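Local coordinates for hypothetical protein, similar to alpha-acetolactate decarboxylase (Staphylococcus aureus subsp. aureus, PDB 1XV2) that probably catalyses the zinc-dependent decarboxylation of alpha-acetolactate to acetoin, at residues G38-T43 against P75-T80; Y118-H123 against D153-I158; H125-P130 against G187-D192. All coordinates share one frame; numbering follows the deposited sequence.

Interaction 1: G38-T43 against P75-T80; sequences GIATLT and PYASIT
Two backbone hydrogen bonds join strands 38-42 and 77-80, which run antiparallel. Ile-39 N donates to Ser-78 O at 3.0 Å. Ser-78 N donates to Ile-39 O, also at 3.0 Å and almost straight (175° at the hydrogen). Ile-39 and Ser-78 are therefore a hydrogen-bonded pair. A CA-H...O contact lies beside it: Gly-38 has no side chain, and its CA sits 3.2 Å from Ser-78 O.

The apolar contacts are small. Ala-40 CB meets Ala-77 CB at 3.4 Å, a close approach for two methyl groups. Farther along, the chains diverge, and the Pro-75 ring lies against Thr-41 and Leu-42 O. The Thr-41 side chain crosses that of Pro-75 at about a right angle, with Thr-41 CG2 3.9 Å from Pro-75 CG. Thr-41 OG1 lies anti to the backbone N (chi1 178°) and bonds to Gly-47 O. Pro-75 CD also covers Thr-41 O at 3.4 Å, a buried carbonyl with no polar partner in the model.

The two strands are neighbours in a mixed sheet. Strand 48-52 flanks 38-42, and strand 7-11 flanks 77-80, where Gln-10 binds Ser-78 OG. Helix 14-18 packs on Pro-75 and Tyr-76, while Ile-39 rests on the zinc ligands His-176 and His-178 of strand 174-181.

Interaction 2: Y118-H123 against D153-I158; sequences YGTFKH and DIRGAI
Five backbone hydrogen bonds tie 118-123 to 153-158. Gly-119 and Gly-156 form one antiparallel hydrogen-bonded pair; Gly-156 N reaches Gly-119 O at 3.1 Å, nearly along the C=O axis. Phe-121 and Ile-154 form the other, with Phe-121 N 2.8 Å from Ile-154 O. The fifth bond runs from Asp-153 N to Lys-122 O at 3.0 Å, and here the donor stands 59° above the carbonyl plane.

Asp-153 and Ile-154 both face Phe-121, which makes a G1 beta bulge, and Asp-153 takes a left-handed backbone conformation. The bulge lies where the chain turns a corner into strand 154-163 of the large, curled antiparallel sheet.

The polar side-chain contact is at the other end. Arg-155 runs extended to its NE, which donates to Tyr-118 OH at 2.7 Å. Arg-155 NH2 adds a weak bond to the same oxygen. The Tyr-118 ring and the guanidinium are turned 54° apart, and the hydroxyl is also hydrogen-bonded to Asp-182 OD2, its strongest partner.

Apolar contact involves two rings. Ala-157 CB lies at the edge of the Tyr-118 ring, 3.7 Å from CD1. On the sheet face that carries Phe-121 and Ile-154, Phe-121 CE1 meets Ile-158 CD1 at 3.6 Å, and Phe-179 meets the Phe-121 ring nearly perpendicularly.

Interaction 3: H125-P130 against G187-D192; sequences HVRMMP and GGHVLD. With ZN (zinc ion), chain E.
Arg-127 takes the crowded first torsion, with CG between the backbone N and the carbonyl carbon (chi1 64°), and bends again at chi2. These two turns lay its guanidinium along His-189. The His-189 CG is anti to its own backbone N, so the two side chains run side by side and point the same way.

The flat groups stack, with centres 3.9 Å apart and planes at 25°. Arg-127 NH2 sits over the middle of the imidazole face. The selenomethionine Met-129 places its CE over the opposite face of the guanidinium.

His-189 ND1 binds the zinc ion at 2.3 Å. His-176, His-178 and three waters complete six ligands. Arg-127 NH2 donates to one of these waters at 3.0 Å and weakly to a second, so it reaches into the second shell of the metal. Glu-48 holds Arg-127 NE in a salt bridge, and Gln-146 binds NH1. The C-terminal carboxylate of Glu-237 bonds to His-189 NE2. The ring is thus gripped at both nitrogens, and the carboxylate may make the imidazole a stronger ligand.

Backbone bonds pair Arg-127 with His-189, N to O in both directions at 3.0 Å. At His-125 the pairing shifts by one residue: His-125 O accepts from Leu-191 N at 2.8 Å and from Asp-192 N at 3.2 Å. This is a classic beta bulge. Leu-191 CB lies over the His-125 ring in a CH-pi contact, 4.2 Å from the centroid. A water bridges His-125 ND1 and Asp-192 OD2.

The short segments 125-127 and 187-190 cross steeply, at 97°, within the curled antiparallel sheet. Strand 148-151 flanks 125-127 and supplies Glu-148 to His-125 NE2. Strand 174-181 flanks 187-190, and helix 95-105 packs on Val-190 and Asp-192.

Interaction 3 holds the zinc ligand His-189 and lies between the other two: its centre is about 14 Å from that of interaction 1 and about 14 Å from that of interaction 2. Interactions 1 and 2 do not touch, and their centres are about 22 Å apart. Interaction 1 belongs to the mixed sheet, and its Ile-39 side chain lies about 5 Å from the zinc. Interactions 2 and 3 share strand 120-127 of the curled sheet and meet where His-123 CD2 packs 4.0 Å from Asp-192 OD2. The side chain of Ile-158 stays about 11 Å from the zinc. The metal site, probably the active site, thus sits where the two sheets face each other.

Interaction 1: G38-T43 against P75-T80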
ATOM      1  N   GLY A  38     -11.502  10.684  -9.736  1.00 16.90           N
ATOM      2  CA  GLY A  38     -10.235   9.984  -9.815  1.00 15.86           C
ATOM      3  C   GLY A  38      -9.557  10.045 -11.169  1.00 14.54           C
ATOM      4  O   GLY A  38      -9.939  10.817 -12.051  1.00 14.59           O
ATOM      5  N   ILE A  39      -8.547   9.202 -11.329  1.00 12.67           N
ATOM      6  CA  ILE A  39      -7.768   9.149 -12.553  1.00 13.07           C
ATOM      7  C   ILE A  39      -7.454   7.703 -12.905  1.00 13.49           C
ATOM      8  O   ILE A  39      -7.491   6.823 -12.047  1.00 14.07           O
ATOM      9  CB  ILE A  39      -6.439   9.891 -12.368  1.00 13.61           C
ATOM     10  CG1 ILE A  39      -5.629   9.207 -11.261  1.00 15.71           C
ATOM     11  CG2 ILE A  39      -6.701  11.340 -11.996  1.00 13.47           C
ATOM     12  CD1 ILE A  39      -4.347   9.915 -10.903  1.00 17.01           C
ATOM     13  N   ALA A  40      -7.123   7.469 -14.170  1.00 14.51           N
ATOM     14  CA  ALA A  40      -6.784   6.131 -14.635  1.00 14.17           C
ATOM     15  C   ALA A  40      -6.358   6.178 -16.094  1.00 14.24           C
ATOM     16  O   ALA A  40      -6.044   7.238 -16.637  1.00 13.21           O
ATOM     17  CB  ALA A  40      -7.988   5.193 -14.469  1.00 12.89           C
ATOM     18  N   THR A  41      -6.334   5.007 -16.717  1.00 14.33           N
ATOM     19  CA  THR A  41      -5.993   4.877 -18.119  1.00 14.83           C
ATOM     20  C   THR A  41      -6.656   3.590 -18.592  1.00 17.23           C
ATOM     21  O   THR A  41      -7.198   2.837 -17.776  1.00 17.71           O
ATOM     22  CB  THR A  41      -4.470   4.819 -18.337  1.00 15.96           C
ATOM     23  OG1 THR A  41      -4.202   4.647 -19.736  1.00 15.63           O
ATOM     24  CG2 THR A  41      -3.846   3.681 -17.534  1.00 15.13           C
ATOM     25  N   LEU A  42      -6.639   3.340 -19.895  1.00 16.40           N
ATOM     26  CA  LEU A  42      -7.273   2.137 -20.426  1.00 16.46           C
ATOM     27  C   LEU A  42      -6.272   1.041 -20.761  1.00 15.87           C
ATOM     28  O   LEU A  42      -5.067   1.219 -20.608  1.00 16.09           O
ATOM     29  CB  LEU A  42      -8.088   2.484 -21.675  1.00 16.18           C
ATOM     30  CG  LEU A  42      -9.174   3.547 -21.491  1.00 15.56           C
ATOM     31  CD1 LEU A  42      -9.912   3.738 -22.802  1.00 16.24           C
ATOM     32  CD2 LEU A  42     -10.140   3.125 -20.391  1.00 16.65           C
ATOM     33  N   THR A  43      -6.782  -0.096 -21.220  1.00 16.07           N
ATOM     34  CA  THR A  43      -5.931  -1.220 -21.583  1.00 14.11           C
ATOM     35  C   THR A  43      -4.804  -0.721 -22.482  1.00 14.71           C
ATOM     36  O   THR A  43      -5.027   0.116 -23.354  1.00 14.32           O
ATOM     37  CB  THR A  43      -6.751  -2.310 -22.314  1.00 14.12           C
ATOM     38  OG1 THR A  43      -7.810  -2.760 -21.457  1.00 14.69           O
ATOM     39  CG2 THR A  43      -5.871  -3.493 -22.678  1.00 14.39           C
ATOM     40  N   PRO A  75      -5.976  -0.953 -16.451  1.00 17.44           N
ATOM     41  CA  PRO A  75      -4.879  -1.687 -15.813  1.00 15.68           C
ATOM     42  C   PRO A  75      -4.444  -1.040 -14.499  1.00 15.94           C
ATOM     43  O   PRO A  75      -3.806  -1.683 -13.663  1.00 16.44           O
ATOM     44  CB  PRO A  75      -3.787  -1.626 -16.867  1.00 14.10           C
ATOM     45  CG  PRO A  75      -3.952  -0.236 -17.386  1.00 17.11           C
ATOM     46  CD  PRO A  75      -5.461  -0.089 -17.529  1.00 17.06           C
ATOM     47  N   TYR A  76      -4.793   0.236 -14.335  1.00 15.84           N
ATOM     48  CA  TYR A  76      -4.451   1.005 -13.142  1.00 14.53           C
ATOM     49  C   TYR A  76      -5.405   2.180 -12.957  1.00 13.41           C
ATOM     50  O   TYR A  76      -5.597   2.982 -13.866  1.00 15.31           O
ATOM     51  CB  TYR A  76      -3.015   1.530 -13.237  1.00 14.24           C
ATOM     52  CG  TYR A  76      -2.598   2.379 -12.051  1.00 14.56           C
ATOM     53  CD1 TYR A  76      -2.843   1.955 -10.746  1.00 14.83           C
ATOM     54  CD2 TYR A  76      -1.950   3.599 -12.235  1.00 16.48           C
ATOM     55  CE1 TYR A  76      -2.455   2.722  -9.652  1.00 16.28           C
ATOM     56  CE2 TYR A  76      -1.553   4.376 -11.146  1.00 16.80           C
ATOM     57  CZ  TYR A  76      -1.811   3.931  -9.859  1.00 17.13           C
ATOM     58  OH  TYR A  76      -1.428   4.691  -8.773  1.00 20.70           O
ATOM     59  N   ALA A  77      -5.993   2.285 -11.772  1.00 13.95           N
ATOM     60  CA  ALA A  77      -6.939   3.357 -11.487  1.00 14.39           C
ATOM     61  C   ALA A  77      -6.986   3.724 -10.008  1.00 14.16           C
ATOM     62  O   ALA A  77      -6.780   2.878  -9.143  1.00 13.13           O
ATOM     63  CB  ALA A  77      -8.332   2.944 -11.949  1.00 15.99           C
ATOM     64  N   SER A  78      -7.260   4.997  -9.734  1.00 14.54           N
ATOM     65  CA  SER A  78      -7.381   5.505  -8.373  1.00 16.33           C
ATOM     66  C   SER A  78      -8.690   6.279  -8.336  1.00 16.26           C
ATOM     67  O   SER A  78      -8.931   7.128  -9.197  1.00 17.74           O
ATOM     68  CB  SER A  78      -6.218   6.441  -8.038  1.00 18.42           C
ATOM     69  OG  SER A  78      -4.977   5.765  -8.140  1.00 23.44           O
ATOM     70  N   ILE A  79      -9.539   5.994  -7.351  1.00 15.66           N
ATOM     71  CA  ILE A  79     -10.827   6.677  -7.270  1.00 15.44           C
ATOM     72  C   ILE A  79     -11.324   6.842  -5.836  1.00 14.94           C
ATOM     73  O   ILE A  79     -10.886   6.143  -4.928  1.00 13.18           O
ATOM     74  CB  ILE A  79     -11.891   5.914  -8.089  1.00 16.32           C
ATOM     75  CG1 ILE A  79     -13.029   6.855  -8.480  1.00 15.99           C
ATOM     76  CG2 ILE A  79     -12.437   4.745  -7.272  1.00 15.59           C
ATOM     77  CD1 ILE A  79     -14.009   6.249  -9.477  1.00 18.13           C
ATOM     78  N   THR A  80     -12.248   7.776  -5.639  1.00 16.61           N
ATOM     79  CA  THR A  80     -12.789   8.018  -4.311  1.00 17.64           C
ATOM     80  C   THR A  80     -14.149   8.697  -4.354  1.00 18.74           C
ATOM     81  O   THR A  80     -14.519   9.310  -5.357  1.00 17.81           O
ATOM     82  CB  THR A  80     -11.847   8.920  -3.488  1.00 18.27           C
ATOM     83  OG1 THR A  80     -12.323   9.012  -2.139  1.00 18.25           O
ATOM     84  CG2 THR A  80     -11.797  10.323  -4.090  1.00 18.16           C
TER

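Interaction 2: Y118-H123 against D153-I158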
ATOM      1  N   TYR A 118     -10.975  23.600  -9.423  1.00 18.80           N
ATOM      2  CA  TYR A 118     -11.881  24.012 -10.492  1.00 20.61           C
ATOM      3  C   TYR A 118     -11.950  25.521 -10.695  1.00 20.72           C
ATOM      4  O   TYR A 118     -12.027  26.281  -9.733  1.00 19.92           O
ATOM      5  CB  TYR A 118     -13.297  23.495 -10.222  1.00 22.70           C
ATOM      6  CG  TYR A 118     -14.275  23.967 -11.268  1.00 27.53           C
ATOM      7  CD1 TYR A 118     -14.295  23.391 -12.539  1.00 27.63           C
ATOM      8  CD2 TYR A 118     -15.108  25.062 -11.024  1.00 29.00           C
ATOM      9  CE1 TYR A 118     -15.108  23.899 -13.548  1.00 31.20           C
ATOM     10  CE2 TYR A 118     -15.924  25.580 -12.027  1.00 31.54           C
ATOM     11  CZ  TYR A 118     -15.917  24.996 -13.286  1.00 32.50           C
ATOM     12  OH  TYR A 118     -16.693  25.530 -14.293  1.00 35.35           O
ATOM     13  N   GLY A 119     -11.950  25.938 -11.956  1.00 21.63           N
ATOM     14  CA  GLY A 119     -12.018  27.354 -12.277  1.00 21.66           C
ATOM     15  C   GLY A 119     -11.333  27.652 -13.596  1.00 21.30           C
ATOM     16  O   GLY A 119     -11.353  26.826 -14.512  1.00 19.85           O
ATOM     17  N   THR A 120     -10.724  28.829 -13.696  1.00 19.78           N
ATOM     18  CA  THR A 120     -10.024  29.221 -14.912  1.00 19.40           C
ATOM     19  C   THR A 120      -8.512  29.055 -14.752  1.00 18.88           C
ATOM     20  O   THR A 120      -7.951  29.328 -13.693  1.00 17.26           O
ATOM     21  CB  THR A 120     -10.331  30.684 -15.281  1.00 21.56           C
ATOM     22  OG1 THR A 120     -10.008  31.534 -14.173  1.00 23.69           O
ATOM     23  CG2 THR A 120     -11.805  30.848 -15.629  1.00 21.02           C
ATOM     24  N   PHE A 121      -7.858  28.600 -15.812  1.00 18.35           N
ATOM     25  CA  PHE A 121      -6.416  28.395 -15.786  1.00 18.87           C
ATOM     26  C   PHE A 121      -5.752  29.226 -16.860  1.00 19.85           C
ATOM     27  O   PHE A 121      -6.109  29.129 -18.035  1.00 20.23           O
ATOM     28  CB  PHE A 121      -6.095  26.921 -16.014  1.00 17.43           C
ATOM     29  CG  PHE A 121      -6.591  26.026 -14.921  1.00 18.49           C
ATOM     30  CD1 PHE A 121      -5.796  25.758 -13.809  1.00 17.37           C
ATOM     31  CD2 PHE A 121      -7.869  25.480 -14.982  1.00 17.21           C
ATOM     32  CE1 PHE A 121      -6.270  24.956 -12.770  1.00 18.58           C
ATOM     33  CE2 PHE A 121      -8.351  24.677 -13.946  1.00 17.43           C
ATOM     34  CZ  PHE A 121      -7.549  24.415 -12.839  1.00 16.61           C
ATOM     35  N   LYS A 122      -4.790  30.048 -16.453  1.00 19.99           N
ATOM     36  CA  LYS A 122      -4.069  30.895 -17.393  1.00 21.17           C
ATOM     37  C   LYS A 122      -3.293  30.009 -18.350  1.00 19.95           C
ATOM     38  O   LYS A 122      -3.188  30.301 -19.538  1.00 20.83           O
ATOM     39  CB  LYS A 122      -3.093  31.812 -16.653  1.00 21.74           C
ATOM     40  CG  LYS A 122      -3.732  32.630 -15.554  1.00 27.72           C
ATOM     41  CD  LYS A 122      -2.762  33.656 -14.989  1.00 32.75           C
ATOM     42  CE  LYS A 122      -2.415  34.708 -16.032  1.00 35.82           C
ATOM     43  NZ  LYS A 122      -1.588  35.811 -15.460  1.00 38.85           N
ATOM     44  N   HIS A 123      -2.752  28.919 -17.818  1.00 20.16           N
ATOM     45  CA  HIS A 123      -1.975  27.984 -18.617  1.00 20.28           C
ATOM     46  C   HIS A 123      -2.257  26.543 -18.192  1.00 18.22           C
ATOM     47  O   HIS A 123      -2.404  26.255 -17.010  1.00 18.70           O
ATOM     48  CB  HIS A 123      -0.483  28.300 -18.457  1.00 22.95           C
ATOM     49  CG  HIS A 123       0.422  27.355 -19.186  1.00 27.07           C
ATOM     50  ND1 HIS A 123       0.347  27.148 -20.547  1.00 28.71           N
ATOM     51  CD2 HIS A 123       1.438  26.576 -18.743  1.00 28.52           C
ATOM     52  CE1 HIS A 123       1.277  26.283 -20.910  1.00 27.83           C
ATOM     53  NE2 HIS A 123       1.953  25.921 -19.835  1.00 28.65           N
ATOM     54  N   ASP A 153      -6.002  30.242 -20.680  1.00 22.16           N
ATOM     55  CA  ASP A 153      -7.276  30.808 -20.246  1.00 23.46           C
ATOM     56  C   ASP A 153      -8.411  29.836 -20.532  1.00 22.64           C
ATOM     57  O   ASP A 153      -9.366  30.160 -21.239  1.00 21.49           O
ATOM     58  CB  ASP A 153      -7.519  32.132 -20.972  1.00 24.97           C
ATOM     59  CG  ASP A 153      -6.358  33.098 -20.812  1.00 27.85           C
ATOM     60  OD1 ASP A 153      -6.049  33.472 -19.659  1.00 27.24           O
ATOM     61  OD2 ASP A 153      -5.753  33.476 -21.840  1.00 29.55           O
ATOM     62  N   ILE A 154      -8.290  28.640 -19.973  1.00 22.40           N
ATOM     63  CA  ILE A 154      -9.279  27.595 -20.169  1.00 21.68           C
ATOM     64  C   ILE A 154      -9.975  27.301 -18.845  1.00 22.57           C
ATOM     65  O   ILE A 154      -9.363  27.369 -17.776  1.00 21.51           O
ATOM     66  CB  ILE A 154      -8.596  26.310 -20.700  1.00 21.92           C
ATOM     67  CG1 ILE A 154      -9.641  25.270 -21.098  1.00 22.09           C
ATOM     68  CG2 ILE A 154      -7.663  25.746 -19.640  1.00 20.44           C
ATOM     69  CD1 ILE A 154      -9.047  24.064 -21.805  1.00 20.53           C
ATOM     70  N   ARG A 155     -11.261  26.981 -18.920  1.00 21.69           N
ATOM     71  CA  ARG A 155     -12.030  26.672 -17.728  1.00 23.41           C
ATOM     72  C   ARG A 155     -12.252  25.161 -17.651  1.00 22.09           C
ATOM     73  O   ARG A 155     -12.679  24.529 -18.623  1.00 22.28           O
ATOM     74  CB  ARG A 155     -13.366  27.418 -17.765  1.00 25.78           C
ATOM     75  CG  ARG A 155     -14.173  27.333 -16.485  1.00 29.68           C
ATOM     76  CD  ARG A 155     -15.405  28.218 -16.575  1.00 35.18           C
ATOM     77  NE  ARG A 155     -16.364  27.936 -15.511  1.00 39.10           N
ATOM     78  CZ  ARG A 155     -17.590  28.450 -15.453  1.00 41.44           C
ATOM     79  NH1 ARG A 155     -18.009  29.280 -16.401  1.00 42.24           N
ATOM     80  NH2 ARG A 155     -18.400  28.129 -14.452  1.00 43.04           N
ATOM     81  N   GLY A 156     -11.943  24.584 -16.496  1.00 20.63           N
ATOM     82  CA  GLY A 156     -12.105  23.155 -16.318  1.00 19.47           C
ATOM     83  C   GLY A 156     -11.805  22.729 -14.896  1.00 19.28           C
ATOM     84  O   GLY A 156     -11.817  23.547 -13.975  1.00 18.51           O
ATOM     85  N   ALA A 157     -11.525  21.444 -14.716  1.00 19.07           N
ATOM     86  CA  ALA A 157     -11.236  20.926 -13.391  1.00 16.44           C
ATOM     87  C   ALA A 157     -10.070  19.957 -13.389  1.00 16.57           C
ATOM     88  O   ALA A 157      -9.912  19.145 -14.302  1.00 15.94           O
ATOM     89  CB  ALA A 157     -12.475  20.238 -12.823  1.00 16.18           C
ATOM     90  N   ILE A 158      -9.247  20.067 -12.352  1.00 14.73           N
ATOM     91  CA  ILE A 158      -8.112  19.181 -12.168  1.00 14.67           C
ATOM     92  C   ILE A 158      -8.500  18.280 -11.007  1.00 14.87           C
ATOM     93  O   ILE A 158      -9.012  18.757  -9.997  1.00 15.30           O
ATOM     94  CB  ILE A 158      -6.832  19.933 -11.736  1.00 14.54           C
ATOM     95  CG1 ILE A 158      -6.284  20.781 -12.886  1.00 15.00           C
ATOM     96  CG2 ILE A 158      -5.793  18.932 -11.246  1.00 14.25           C
ATOM     97  CD1 ILE A 158      -5.029  21.557 -12.517  1.00 17.27           C
TER

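Interaction 3: H125-P130 against G187-D192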
ATOM      1  N   HIS A 125      -0.993  22.469 -19.313  1.00 13.85           N
ATOM      2  CA  HIS A 125      -0.102  21.629 -20.104  1.00 12.92           C
ATOM      3  C   HIS A 125      -0.317  20.165 -19.719  1.00 13.28           C
ATOM      4  O   HIS A 125      -0.061  19.778 -18.584  1.00 11.82           O
ATOM      5  CB  HIS A 125       1.351  22.046 -19.834  1.00 14.12           C
ATOM      6  CG  HIS A 125       2.370  21.254 -20.592  1.00 16.36           C
ATOM      7  ND1 HIS A 125       3.722  21.510 -20.505  1.00 15.42           N
ATOM      8  CD2 HIS A 125       2.242  20.209 -21.443  1.00 15.42           C
ATOM      9  CE1 HIS A 125       4.381  20.658 -21.269  1.00 15.55           C
ATOM     10  NE2 HIS A 125       3.507  19.858 -21.849  1.00 14.97           N
ATOM     11  N   VAL A 126      -0.788  19.358 -20.666  1.00 12.75           N
ATOM     12  CA  VAL A 126      -1.037  17.943 -20.401  1.00 12.36           C
ATOM     13  C   VAL A 126      -0.433  17.036 -21.462  1.00 13.14           C
ATOM     14  O   VAL A 126       0.002  17.492 -22.522  1.00 13.42           O
ATOM     15  CB  VAL A 126      -2.555  17.618 -20.376  1.00 12.12           C
ATOM     16  CG1 VAL A 126      -3.277  18.506 -19.379  1.00 13.77           C
ATOM     17  CG2 VAL A 126      -3.147  17.788 -21.770  1.00 12.82           C
ATOM     18  N   ARG A 127      -0.417  15.743 -21.161  1.00 12.89           N
ATOM     19  CA  ARG A 127       0.057  14.747 -22.103  1.00 12.85           C
ATOM     20  C   ARG A 127      -1.054  13.716 -22.207  1.00 13.54           C
ATOM     21  O   ARG A 127      -1.891  13.600 -21.307  1.00 11.34           O
ATOM     22  CB  ARG A 127       1.366  14.087 -21.630  1.00 14.31           C
ATOM     23  CG  ARG A 127       1.289  13.270 -20.343  1.00 15.28           C
ATOM     24  CD  ARG A 127       0.799  11.833 -20.563  1.00 16.28           C
ATOM     25  NE  ARG A 127       0.691  11.101 -19.298  1.00 15.31           N
ATOM     26  CZ  ARG A 127       1.725  10.655 -18.590  1.00 16.26           C
ATOM     27  NH1 ARG A 127       2.967  10.849 -19.017  1.00 16.01           N
ATOM     28  NH2 ARG A 127       1.519  10.033 -17.434  1.00 14.68           N
HETATM   29  N   MSE A 128      -1.088  13.001 -23.323  1.00 14.37           N
HETATM   30  CA  MSE A 128      -2.078  11.954 -23.529  1.00 17.04           C
HETATM   31  C   MSE A 128      -1.258  10.707 -23.815  1.00 16.60           C
HETATM   32  O   MSE A 128      -0.732  10.536 -24.919  1.00 17.88           O
HETATM   33  CB  MSE A 128      -2.988  12.287 -24.715  1.00 19.83           C
HETATM   34  CG  MSE A 128      -3.773  13.586 -24.566  1.00 21.98           C
HETATM   35 SE   MSE A 128      -2.815  15.136 -25.225  1.00 24.70          SE
HETATM   36  CE  MSE A 128      -3.339  15.053 -27.089  1.00 24.13           C
HETATM   37  N   MSE A 129      -1.123   9.849 -22.810  1.00 16.60           N
HETATM   38  CA  MSE A 129      -0.327   8.640 -22.960  1.00 17.56           C
HETATM   39  C   MSE A 129      -0.736   7.847 -24.195  1.00 17.99           C
HETATM   40  O   MSE A 129      -1.890   7.444 -24.329  1.00 16.47           O
HETATM   41  CB  MSE A 129      -0.460   7.761 -21.712  1.00 19.82           C
HETATM   42  CG  MSE A 129       0.601   6.669 -21.604  1.00 20.11           C
HETATM   43 SE   MSE A 129       2.371   7.381 -21.303  1.00 23.54          SE
HETATM   44  CE  MSE A 129       2.328   7.470 -19.371  1.00 18.81           C
ATOM     45  N   PRO A 130       0.208   7.630 -25.125  1.00 18.80           N
ATOM     46  CA  PRO A 130      -0.094   6.872 -26.343  1.00 20.97           C
ATOM     47  C   PRO A 130      -0.273   5.389 -26.014  1.00 22.94           C
ATOM     48  O   PRO A 130       0.492   4.815 -25.236  1.00 22.45           O
ATOM     49  CB  PRO A 130       1.120   7.143 -27.225  1.00 19.09           C
ATOM     50  CG  PRO A 130       2.224   7.284 -26.232  1.00 18.77           C
ATOM     51  CD  PRO A 130       1.594   8.131 -25.147  1.00 18.30           C
ATOM     52  N   GLY A 187      -8.209  17.455 -22.490  1.00 14.69           N
ATOM     53  CA  GLY A 187      -7.808  16.979 -21.180  1.00 14.85           C
ATOM     54  C   GLY A 187      -6.628  16.032 -21.226  1.00 15.20           C
ATOM     55  O   GLY A 187      -6.097  15.742 -22.297  1.00 13.69           O
ATOM     56  N   GLY A 188      -6.219  15.550 -20.055  1.00 14.46           N
ATOM     57  CA  GLY A 188      -5.102  14.629 -19.985  1.00 13.37           C
ATOM     58  C   GLY A 188      -4.403  14.629 -18.637  1.00 13.03           C
ATOM     59  O   GLY A 188      -4.946  15.098 -17.637  1.00 12.57           O
ATOM     60  N   HIS A 189      -3.195  14.076 -18.620  1.00 13.79           N
ATOM     61  CA  HIS A 189      -2.366  14.000 -17.421  1.00 13.36           C
ATOM     62  C   HIS A 189      -1.631  15.341 -17.329  1.00 12.85           C
ATOM     63  O   HIS A 189      -0.871  15.692 -18.229  1.00 12.57           O
ATOM     64  CB  HIS A 189      -1.363  12.852 -17.575  1.00 12.32           C
ATOM     65  CG  HIS A 189      -0.378  12.744 -16.453  1.00 12.27           C
ATOM     66  ND1 HIS A 189      -0.619  11.999 -15.318  1.00 13.01           N
ATOM     67  CD2 HIS A 189       0.865  13.259 -16.306  1.00 13.61           C
ATOM     68  CE1 HIS A 189       0.435  12.055 -14.524  1.00 13.18           C
ATOM     69  NE2 HIS A 189       1.350  12.815 -15.100  1.00 13.71           N
ATOM     70  N   VAL A 190      -1.865  16.085 -16.250  1.00 12.09           N
ATOM     71  CA  VAL A 190      -1.248  17.399 -16.073  1.00 13.44           C
ATOM     72  C   VAL A 190       0.258  17.361 -15.820  1.00 14.72           C
ATOM     73  O   VAL A 190       0.731  16.676 -14.910  1.00 13.75           O
ATOM     74  CB  VAL A 190      -1.917  18.171 -14.911  1.00 13.38           C
ATOM     75  CG1 VAL A 190      -1.219  19.519 -14.699  1.00 14.38           C
ATOM     76  CG2 VAL A 190      -3.392  18.387 -15.218  1.00 12.45           C
ATOM     77  N   LEU A 191       1.000  18.107 -16.636  1.00 15.22           N
ATOM     78  CA  LEU A 191       2.454  18.200 -16.516  1.00 14.08           C
ATOM     79  C   LEU A 191       2.808  19.549 -15.908  1.00 15.01           C
ATOM     80  O   LEU A 191       3.818  19.689 -15.223  1.00 14.75           O
ATOM     81  CB  LEU A 191       3.122  18.085 -17.889  1.00 14.45           C
ATOM     82  CG  LEU A 191       3.001  16.757 -18.635  1.00 15.60           C
ATOM     83  CD1 LEU A 191       3.724  16.862 -19.976  1.00 15.94           C
ATOM     84  CD2 LEU A 191       3.597  15.640 -17.789  1.00 15.14           C
ATOM     85  N   ASP A 192       1.966  20.542 -16.169  1.00 14.87           N
ATOM     86  CA  ASP A 192       2.192  21.884 -15.652  1.00 16.14           C
ATOM     87  C   ASP A 192       0.928  22.715 -15.840  1.00 16.65           C
ATOM     88  O   ASP A 192       0.091  22.401 -16.694  1.00 14.12           O
ATOM     89  CB  ASP A 192       3.378  22.522 -16.389  1.00 16.43           C
ATOM     90  CG  ASP A 192       3.758  23.887 -15.840  1.00 17.89           C
ATOM     91  OD1 ASP A 192       3.562  24.138 -14.632  1.00 16.70           O
ATOM     92  OD2 ASP A 192       4.279  24.708 -16.624  1.00 18.61           O
TER
HETATM   93 ZN    ZN E 801      -1.742   9.996 -15.087  1.00 17.49          ZN
HETATM   94  O   HOH W   1       4.525  24.022 -19.511  1.00 22.92           O
HETATM   95  O   HOH W   2      -1.305   9.031 -17.272  1.00 14.63           O
HETATM   96  O   HOH W   3       0.050   8.250 -15.232  1.00 18.22           O
HETATM   97  O   HOH W   4      -2.227   7.599 -15.484  1.00 12.83           O